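Cys-Gly metallodipeptidase DUG1 (Saccharomyces cerevisiae, PDB 4G1P) hydrolyses the dipeptide Cys-Gly as a homodimeric zinc- or manganese-dependent M20A peptidase and serves as the catalytic component of the glutathione-degrading complex. Local coordinates at residues A[83-89]-A[162-168]; A[52-58]-A[146-150]. All blocks are in the same frame, centred on the assembly; numbering follows the deposited sequence.

Interaction 1. Residues A[83-89]-A[162-168]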
ATOM      1  N   VAL A  83       3.067  29.759  -8.442  1.00 19.47           N
ATOM      2  CA  VAL A  83       2.177  29.879  -9.591  1.00 22.86           C
ATOM      3  C   VAL A  83       2.868  30.834 -10.523  1.00 25.22           C
ATOM      4  O   VAL A  83       3.436  31.826 -10.067  1.00 28.59           O
ATOM      5  CB  VAL A  83       0.780  30.433  -9.249  1.00 21.78           C
ATOM      6  CG1 VAL A  83      -0.027  30.602 -10.515  1.00 18.84           C
ATOM      7  CG2 VAL A  83       0.054  29.496  -8.333  1.00 21.77           C
ATOM      8  N   ILE A  84       2.850  30.525 -11.816  1.00 21.46           N
ATOM      9  CA  ILE A  84       3.649  31.273 -12.773  1.00 22.67           C
ATOM     10  C   ILE A  84       2.781  32.211 -13.580  1.00 22.42           C
ATOM     11  O   ILE A  84       1.969  31.771 -14.373  1.00 21.32           O
ATOM     12  CB  ILE A  84       4.370  30.346 -13.752  1.00 23.06           C
ATOM     13  CG1 ILE A  84       5.259  29.348 -13.000  1.00 21.30           C
ATOM     14  CG2 ILE A  84       5.188  31.170 -14.720  1.00 22.12           C
ATOM     15  CD1 ILE A  84       5.910  28.313 -13.899  1.00 20.38           C
ATOM     16  N   LEU A  85       2.947  33.505 -13.361  1.00 21.97           N
ATOM     17  CA  LEU A  85       2.182  34.489 -14.105  1.00 24.61           C
ATOM     18  C   LEU A  85       3.083  35.202 -15.100  1.00 25.42           C
ATOM     19  O   LEU A  85       4.192  35.611 -14.761  1.00 27.33           O
ATOM     20  CB  LEU A  85       1.548  35.520 -13.164  1.00 24.85           C
ATOM     21  CG  LEU A  85       0.751  35.060 -11.940  1.00 24.28           C
ATOM     22  CD1 LEU A  85       0.128  36.284 -11.323  1.00 25.50           C
ATOM     23  CD2 LEU A  85      -0.318  34.030 -12.277  1.00 21.75           C
ATOM     24  N   SER A  86       2.604  35.355 -16.326  1.00 21.17           N
ATOM     25  CA  SER A  86       3.334  36.108 -17.323  1.00 23.02           C
ATOM     26  C   SER A  86       2.392  36.708 -18.363  1.00 24.76           C
ATOM     27  O   SER A  86       1.230  36.314 -18.472  1.00 24.52           O
ATOM     28  CB  SER A  86       4.372  35.222 -17.997  1.00 25.11           C
ATOM     29  OG  SER A  86       3.761  34.281 -18.852  1.00 27.13           O
ATOM     30  N   ARG A  87       2.891  37.683 -19.111  1.00 25.40           N
ATOM     31  CA  ARG A  87       2.113  38.287 -20.176  1.00 23.32           C
ATOM     32  C   ARG A  87       2.950  38.258 -21.434  1.00 26.28           C
ATOM     33  O   ARG A  87       4.186  38.310 -21.378  1.00 27.79           O
ATOM     34  CB  ARG A  87       1.710  39.727 -19.838  1.00 22.81           C
ATOM     35  CG  ARG A  87       1.830  40.085 -18.351  1.00 30.66           C
ATOM     36  CD  ARG A  87       1.416  41.533 -18.009  1.00 28.46           C
ATOM     37  NE  ARG A  87      -0.026  41.622 -17.842  1.00 30.57           N
ATOM     38  CZ  ARG A  87      -0.646  41.711 -16.672  1.00 28.32           C
ATOM     39  NH1 ARG A  87       0.035  41.765 -15.540  1.00 23.26           N
ATOM     40  NH2 ARG A  87      -1.965  41.765 -16.643  1.00 33.67           N
ATOM     41  N   PHE A  88       2.280  38.141 -22.571  1.00 25.79           N
ATOM     42  CA  PHE A  88       2.935  38.339 -23.855  1.00 25.05           C
ATOM     43  C   PHE A  88       2.123  39.333 -24.676  1.00 24.28           C
ATOM     44  O   PHE A  88       0.993  39.056 -25.077  1.00 21.97           O
ATOM     45  CB  PHE A  88       3.134  37.029 -24.618  1.00 20.81           C
ATOM     46  CG  PHE A  88       3.857  37.204 -25.915  1.00 23.45           C
ATOM     47  CD1 PHE A  88       3.156  37.468 -27.086  1.00 22.88           C
ATOM     48  CD2 PHE A  88       5.241  37.137 -25.966  1.00 23.44           C
ATOM     49  CE1 PHE A  88       3.823  37.645 -28.282  1.00 21.72           C
ATOM     50  CE2 PHE A  88       5.913  37.316 -27.161  1.00 23.83           C
ATOM     51  CZ  PHE A  88       5.209  37.570 -28.318  1.00 22.66           C
ATOM     52  N   GLY A  89       2.724  40.493 -24.914  1.00 30.72           N
ATOM     53  CA  GLY A  89       2.056  41.605 -25.557  1.00 28.23           C
ATOM     54  C   GLY A  89       1.371  42.521 -24.555  1.00 29.79           C
ATOM     55  O   GLY A  89       0.938  42.086 -23.486  1.00 26.51           O
ATOM     56  N   ASN A 162      -3.405  39.746 -26.393  1.00 21.37           N
ATOM     57  CA  ASN A 162      -2.468  39.815 -25.288  1.00 24.09           C
ATOM     58  C   ASN A 162      -2.619  38.547 -24.464  1.00 26.33           C
ATOM     59  O   ASN A 162      -3.692  38.281 -23.931  1.00 25.70           O
ATOM     60  CB  ASN A 162      -2.736  41.031 -24.414  1.00 24.34           C
ATOM     61  CG  ASN A 162      -2.682  42.333 -25.194  1.00 27.36           C
ATOM     62  OD1 ASN A 162      -1.663  42.680 -25.792  1.00 26.33           O
ATOM     63  ND2 ASN A 162      -3.785  43.054 -25.197  1.00 26.38           N
ATOM     64  N   LEU A 163      -1.552  37.759 -24.377  1.00 21.85           N
ATOM     65  CA  LEU A 163      -1.604  36.516 -23.647  1.00 22.02           C
ATOM     66  C   LEU A 163      -1.208  36.739 -22.200  1.00 21.89           C
ATOM     67  O   LEU A 163      -0.311  37.516 -21.909  1.00 22.80           O
ATOM     68  CB  LEU A 163      -0.692  35.477 -24.287  1.00 22.47           C
ATOM     69  CG  LEU A 163      -1.107  34.072 -23.872  1.00 22.09           C
ATOM     70  CD1 LEU A 163      -2.493  33.757 -24.447  1.00 20.31           C
ATOM     71  CD2 LEU A 163      -0.070  33.045 -24.310  1.00 20.06           C
ATOM     72  N   VAL A 164      -1.902  36.071 -21.293  1.00 20.25           N
ATOM     73  CA  VAL A 164      -1.595  36.150 -19.877  1.00 19.61           C
ATOM     74  C   VAL A 164      -1.607  34.731 -19.374  1.00 22.15           C
ATOM     75  O   VAL A 164      -2.447  33.929 -19.782  1.00 22.25           O
ATOM     76  CB  VAL A 164      -2.621  36.992 -19.107  1.00 18.85           C
ATOM     77  CG1 VAL A 164      -2.379  36.915 -17.610  1.00 18.87           C
ATOM     78  CG2 VAL A 164      -2.545  38.418 -19.562  1.00 22.08           C
ATOM     79  N   THR A 165      -0.662  34.414 -18.503  1.00 22.00           N
ATOM     80  CA  THR A 165      -0.419  33.040 -18.142  1.00 18.09           C
ATOM     81  C   THR A 165      -0.665  32.839 -16.674  1.00 18.56           C
ATOM     82  O   THR A 165      -0.418  33.725 -15.877  1.00 22.15           O
ATOM     83  CB  THR A 165       1.020  32.635 -18.515  1.00 20.01           C
ATOM     84  OG1 THR A 165       0.995  31.351 -19.106  1.00 29.45           O
ATOM     85  CG2 THR A 165       1.907  32.550 -17.329  1.00 18.48           C
ATOM     86  N   CYS A 166      -1.175  31.670 -16.323  1.00 20.02           N
ATOM     87  CA  CYS A 166      -1.346  31.295 -14.930  1.00 18.83           C
ATOM     88  C   CYS A 166      -1.103  29.778 -14.779  1.00 19.27           C
ATOM     89  O   CYS A 166      -2.020  28.970 -14.888  1.00 18.28           O
ATOM     90  CB  CYS A 166      -2.740  31.705 -14.438  1.00 15.11           C
ATOM     91  SG  CYS A 166      -3.066  31.279 -12.704  1.00 22.46           S
ATOM     92  N   PHE A 167       0.152  29.406 -14.554  1.00 21.70           N
ATOM     93  CA  PHE A 167       0.567  28.001 -14.502  1.00 20.71           C
ATOM     94  C   PHE A 167       0.897  27.578 -13.064  1.00 20.30           C
ATOM     95  O   PHE A 167       1.838  28.097 -12.458  1.00 22.33           O
ATOM     96  CB  PHE A 167       1.798  27.789 -15.394  1.00 18.22           C
ATOM     97  CG  PHE A 167       1.550  28.032 -16.870  1.00 19.82           C
ATOM     98  CD1 PHE A 167       0.292  27.848 -17.427  1.00 21.87           C
ATOM     99  CD2 PHE A 167       2.596  28.424 -17.710  1.00 22.82           C
ATOM    100  CE1 PHE A 167       0.069  28.065 -18.800  1.00 18.54           C
ATOM    101  CE2 PHE A 167       2.389  28.643 -19.088  1.00 17.50           C
ATOM    102  CZ  PHE A 167       1.126  28.455 -19.633  1.00 17.01           C
ATOM    103  N   GLU A 168       0.126  26.651 -12.506  1.00 17.76           N
ATOM    104  CA  GLU A 168       0.364  26.223 -11.125  1.00 20.67           C
ATOM    105  C   GLU A 168       1.089  24.891 -11.109  1.00 21.25           C
ATOM    106  O   GLU A 168       1.224  24.245 -12.151  1.00 19.94           O
ATOM    107  CB  GLU A 168      -0.943  26.100 -10.326  1.00 21.59           C
ATOM    108  CG  GLU A 168      -1.823  24.924 -10.760  1.00 21.53           C
ATOM    109  CD  GLU A 168      -2.773  24.451  -9.673  1.00 21.34           C
ATOM    110  OE1 GLU A 168      -2.380  24.442  -8.491  1.00 21.62           O
ATOM    111  OE2 GLU A 168      -3.917  24.083 -10.001  1.00 20.38           O
TER

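Interaction 2. Residues A[52-58]-A[146-150]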
ATOM      1  N   GLN A  52      11.768  29.397 -20.260  1.00 21.42           N
ATOM      2  CA  GLN A  52      11.202  29.338 -21.599  1.00 23.37           C
ATOM      3  C   GLN A  52      10.341  30.572 -21.890  1.00 23.91           C
ATOM      4  O   GLN A  52      10.373  31.110 -22.998  1.00 23.31           O
ATOM      5  CB  GLN A  52      10.373  28.075 -21.796  1.00 21.76           C
ATOM      6  CG  GLN A  52      11.149  26.807 -21.638  1.00 23.14           C
ATOM      7  CD  GLN A  52      12.365  26.791 -22.510  1.00 25.68           C
ATOM      8  OE1 GLN A  52      12.264  26.732 -23.738  1.00 22.53           O
ATOM      9  NE2 GLN A  52      13.534  26.855 -21.887  1.00 27.94           N
ATOM     10  N   LEU A  53       9.560  31.005 -20.904  1.00 23.50           N
ATOM     11  CA  LEU A  53       8.716  32.180 -21.083  1.00 26.26           C
ATOM     12  C   LEU A  53       9.599  33.366 -21.461  1.00 26.13           C
ATOM     13  O   LEU A  53       9.366  34.056 -22.456  1.00 23.93           O
ATOM     14  CB  LEU A  53       7.934  32.486 -19.804  1.00 24.97           C
ATOM     15  CG  LEU A  53       6.474  32.023 -19.672  1.00 25.18           C
ATOM     16  CD1 LEU A  53       5.946  31.404 -20.962  1.00 19.97           C
ATOM     17  CD2 LEU A  53       6.291  31.086 -18.489  1.00 20.19           C
ATOM     18  N   SER A  54      10.641  33.560 -20.668  1.00 24.96           N
ATOM     19  CA  SER A  54      11.517  34.696 -20.830  1.00 24.53           C
ATOM     20  C   SER A  54      12.284  34.659 -22.147  1.00 24.08           C
ATOM     21  O   SER A  54      12.466  35.686 -22.782  1.00 22.98           O
ATOM     22  CB  SER A  54      12.475  34.772 -19.652  1.00 24.98           C
ATOM     23  OG  SER A  54      13.360  35.860 -19.799  1.00 31.11           O
ATOM     24  N   GLN A  55      12.737  33.480 -22.558  1.00 28.34           N
ATOM     25  CA  GLN A  55      13.441  33.358 -23.835  1.00 27.99           C
ATOM     26  C   GLN A  55      12.508  33.653 -25.005  1.00 23.33           C
ATOM     27  O   GLN A  55      12.891  34.300 -25.954  1.00 25.84           O
ATOM     28  CB  GLN A  55      14.096  31.984 -23.987  1.00 26.78           C
ATOM     29  CG  GLN A  55      15.340  31.784 -23.112  1.00 33.01           C
ATOM     30  CD  GLN A  55      15.758  30.315 -23.010  1.00 44.33           C
ATOM     31  OE1 GLN A  55      15.316  29.471 -23.797  1.00 48.57           O
ATOM     32  NE2 GLN A  55      16.607  30.006 -22.032  1.00 43.23           N
ATOM     33  N   SER A  56      11.275  33.182 -24.934  1.00 24.08           N
ATOM     34  CA  SER A  56      10.254  33.660 -25.847  1.00 25.97           C
ATOM     35  C   SER A  56       9.969  35.117 -25.453  1.00 29.77           C
ATOM     36  O   SER A  56      10.680  35.693 -24.644  1.00 34.80           O
ATOM     37  CB  SER A  56       9.002  32.781 -25.770  1.00 26.74           C
ATOM     38  OG  SER A  56       9.281  31.439 -26.158  1.00 19.07           O
ATOM     39  N   GLY A  57       8.956  35.754 -25.994  1.00 26.02           N
ATOM     40  CA  GLY A  57       8.865  37.174 -25.695  1.00 32.43           C
ATOM     41  C   GLY A  57       8.250  37.626 -24.374  1.00 30.43           C
ATOM     42  O   GLY A  57       8.041  38.827 -24.190  1.00 30.76           O
ATOM     43  N   PHE A  58       7.960  36.708 -23.455  1.00 22.51           N
ATOM     44  CA  PHE A  58       7.101  37.059 -22.314  1.00 24.07           C
ATOM     45  C   PHE A  58       7.707  38.079 -21.354  1.00 27.45           C
ATOM     46  O   PHE A  58       8.926  38.161 -21.213  1.00 26.79           O
ATOM     47  CB  PHE A  58       6.671  35.811 -21.542  1.00 23.89           C
ATOM     48  CG  PHE A  58       5.720  34.926 -22.298  1.00 25.40           C
ATOM     49  CD1 PHE A  58       6.170  34.118 -23.330  1.00 25.15           C
ATOM     50  CD2 PHE A  58       4.376  34.896 -21.973  1.00 21.06           C
ATOM     51  CE1 PHE A  58       5.298  33.306 -24.017  1.00 20.41           C
ATOM     52  CE2 PHE A  58       3.512  34.097 -22.660  1.00 17.66           C
ATOM     53  CZ  PHE A  58       3.970  33.299 -23.680  1.00 17.23           C
ATOM     54  N   ILE A 146       3.368  28.197 -25.367  1.00 18.65           N
ATOM     55  CA  ILE A 146       4.628  28.870 -25.668  1.00 17.42           C
ATOM     56  C   ILE A 146       5.107  28.593 -27.095  1.00 18.54           C
ATOM     57  O   ILE A 146       5.559  29.506 -27.782  1.00 16.24           O
ATOM     58  CB  ILE A 146       5.724  28.488 -24.684  1.00 17.33           C
ATOM     59  CG1 ILE A 146       5.198  28.606 -23.256  1.00 14.86           C
ATOM     60  CG2 ILE A 146       6.971  29.347 -24.916  1.00 14.63           C
ATOM     61  CD1 ILE A 146       6.121  28.031 -22.227  1.00 15.14           C
ATOM     62  N   ASN A 147       5.006  27.337 -27.526  1.00 17.55           N
ATOM     63  CA  ASN A 147       5.317  26.965 -28.903  1.00 16.42           C
ATOM     64  C   ASN A 147       4.586  27.881 -29.882  1.00 20.75           C
ATOM     65  O   ASN A 147       5.183  28.459 -30.808  1.00 17.75           O
ATOM     66  CB  ASN A 147       4.919  25.510 -29.150  1.00 14.69           C
ATOM     67  CG  ASN A 147       5.600  24.543 -28.180  1.00 21.12           C
ATOM     68  OD1 ASN A 147       6.678  24.837 -27.652  1.00 19.65           O
ATOM     69  ND2 ASN A 147       4.971  23.385 -27.939  1.00 16.58           N
ATOM     70  N   VAL A 148       3.286  28.028 -29.638  1.00 19.38           N
ATOM     71  CA  VAL A 148       2.444  28.883 -30.442  1.00 19.26           C
ATOM     72  C   VAL A 148       2.935  30.333 -30.485  1.00 21.41           C
ATOM     73  O   VAL A 148       3.013  30.927 -31.562  1.00 20.09           O
ATOM     74  CB  VAL A 148       0.995  28.818 -29.976  1.00 18.63           C
ATOM     75  CG1 VAL A 148       0.161  29.908 -30.673  1.00 15.87           C
ATOM     76  CG2 VAL A 148       0.445  27.432 -30.255  1.00 16.92           C
ATOM     77  N   VAL A 149       3.272  30.904 -29.330  1.00 17.98           N
ATOM     78  CA  VAL A 149       3.851  32.244 -29.343  1.00 20.45           C
ATOM     79  C   VAL A 149       5.107  32.261 -30.217  1.00 21.37           C
ATOM     80  O   VAL A 149       5.306  33.169 -31.014  1.00 26.24           O
ATOM     81  CB  VAL A 149       4.170  32.764 -27.936  1.00 18.18           C
ATOM     82  CG1 VAL A 149       4.926  34.062 -28.024  1.00 19.42           C
ATOM     83  CG2 VAL A 149       2.907  32.960 -27.149  1.00 16.33           C
ATOM     84  N   ASP A 150       5.925  31.226 -30.110  1.00 18.76           N
ATOM     85  CA  ASP A 150       7.131  31.154 -30.903  1.00 20.62           C
ATOM     86  C   ASP A 150       6.820  31.111 -32.393  1.00 24.50           C
ATOM     87  O   ASP A 150       7.526  31.711 -33.195  1.00 22.34           O
ATOM     88  CB  ASP A 150       7.964  29.937 -30.511  1.00 17.30           C
ATOM     89  CG  ASP A 150       8.715  30.146 -29.226  1.00 22.26           C
ATOM     90  OD1 ASP A 150       8.826  31.315 -28.797  1.00 22.99           O
ATOM     91  OD2 ASP A 150       9.198  29.148 -28.648  1.00 20.79           O
TER

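Interaction 1. Residues A[83-89]-A[162-168]
Strands 83-88 and 162-168 are antiparallel neighbours in the mixed beta sheet of the M20 catalytic domain. Their axes approach to 4.4 Å at 169°. Ile84 pairs with Phe167 and Phe88 with Leu163 as hydrogen-bonded pairs, with Ile84 N to Phe167 O and Phe88 N to Leu163 O both 2.7 Å. The ladder is looser in the middle: Thr165 N to Ser86 O is 2.7 Å, but the return bond from Ser86 N to Thr165 O is weak at 3.5 Å.

One face carries Ile84, Ser86, Phe88, Leu163, Thr165 and Phe167. Large groups stand at both ends of this row, and the small Ser86 and Thr165 leave a hollow between them. Across the pair Thr165 CG2 touches Ser86 OG at 3.0 Å; the ring of Phe58 and the side chain of Leu53 come in over Ser86. Helices 39-55 and 135-154 pack on this face: Ile84 meets Ala46 and Ile49, and Phe167 meets Leu142.

The other face bears Leu85, Arg87, Val164 and Cys166. Cys166 SG rests in the notch formed by Val83 CG1, 3.8 Å away, and Leu85 CD2, 3.9 Å away. Arg87 reaches past Val164 to a salt bridge with Asp60, and meets Tyr189 twice, by a hydrogen bond to its carbonyl oxygen and a cation-pi contact.

At the end of strand 162-168, Glu168 bonds Tyr100 and Ser175. Its side chain lies about 4 Å from that of Glu171, the probable proton acceptor. At the other end Asn162 ND2 bonds the carbonyl of Asp91. Asn162 OD1 lies 3.3 Å from Gly89 C, where a CB would be crowded.

Interaction 2. Residues A[52-58]-A[146-150]
Ile146 pushes its side chain between Leu53, Ser56 and Phe58, with Gln52 at the margin. Its CD1 lies 3.6 Å from Leu53 CD1, and its CG2 is 3.4 Å from Ser56 OG. One turn further along helix 135-154, Val149 CG2 meets Phe58 CZ at 3.6 Å. The Phe58 ring therefore rests against both Ile146 and Val149.

A polar link borders this apolar patch. Ser56 OG donates to Asp150 OD1 at 2.7 Å. Asp150 also forms salt bridges to Arg22 and Lys153, and Arg22 bonds Gln52 as well. Ser56 is the first residue to leave helical angles after helix 39-55. The chain then turns through Gly57, and Phe58 N bonds Leu53 O at 3.2 Å. This turn brings Phe58 back toward helix 135-154.

The contact is structural packing away from the metal site. It joins the end of one helix to the flank of another on the same sheet face, an arrangement characteristic of the layered alpha/beta catalytic domain of M20 peptidases.

Both contacts are mostly buried and belong to the same part of the catalytic domain, with centres 11 Å apart. Interaction 1 lies within the sheet; interaction 2 lies in the helical layer against it. The first rests on a backbone ladder, the second on side chains alone: an apolar patch and one hydroxyl-carboxylate bond. The layers meet directly. Phe58 CD2 is 3.2 Å from Ser86 OG, and Phe88 CE2 is 3.5 Å from Val149 CG1. Helix 135-154 leads on to strand 162-168, so each contact uses one part of this connected unit. Interaction 1 runs from partly exposed Phe88 and Gly89 to the neighbourhood of the active site, whereas interaction 2 stays remote from it.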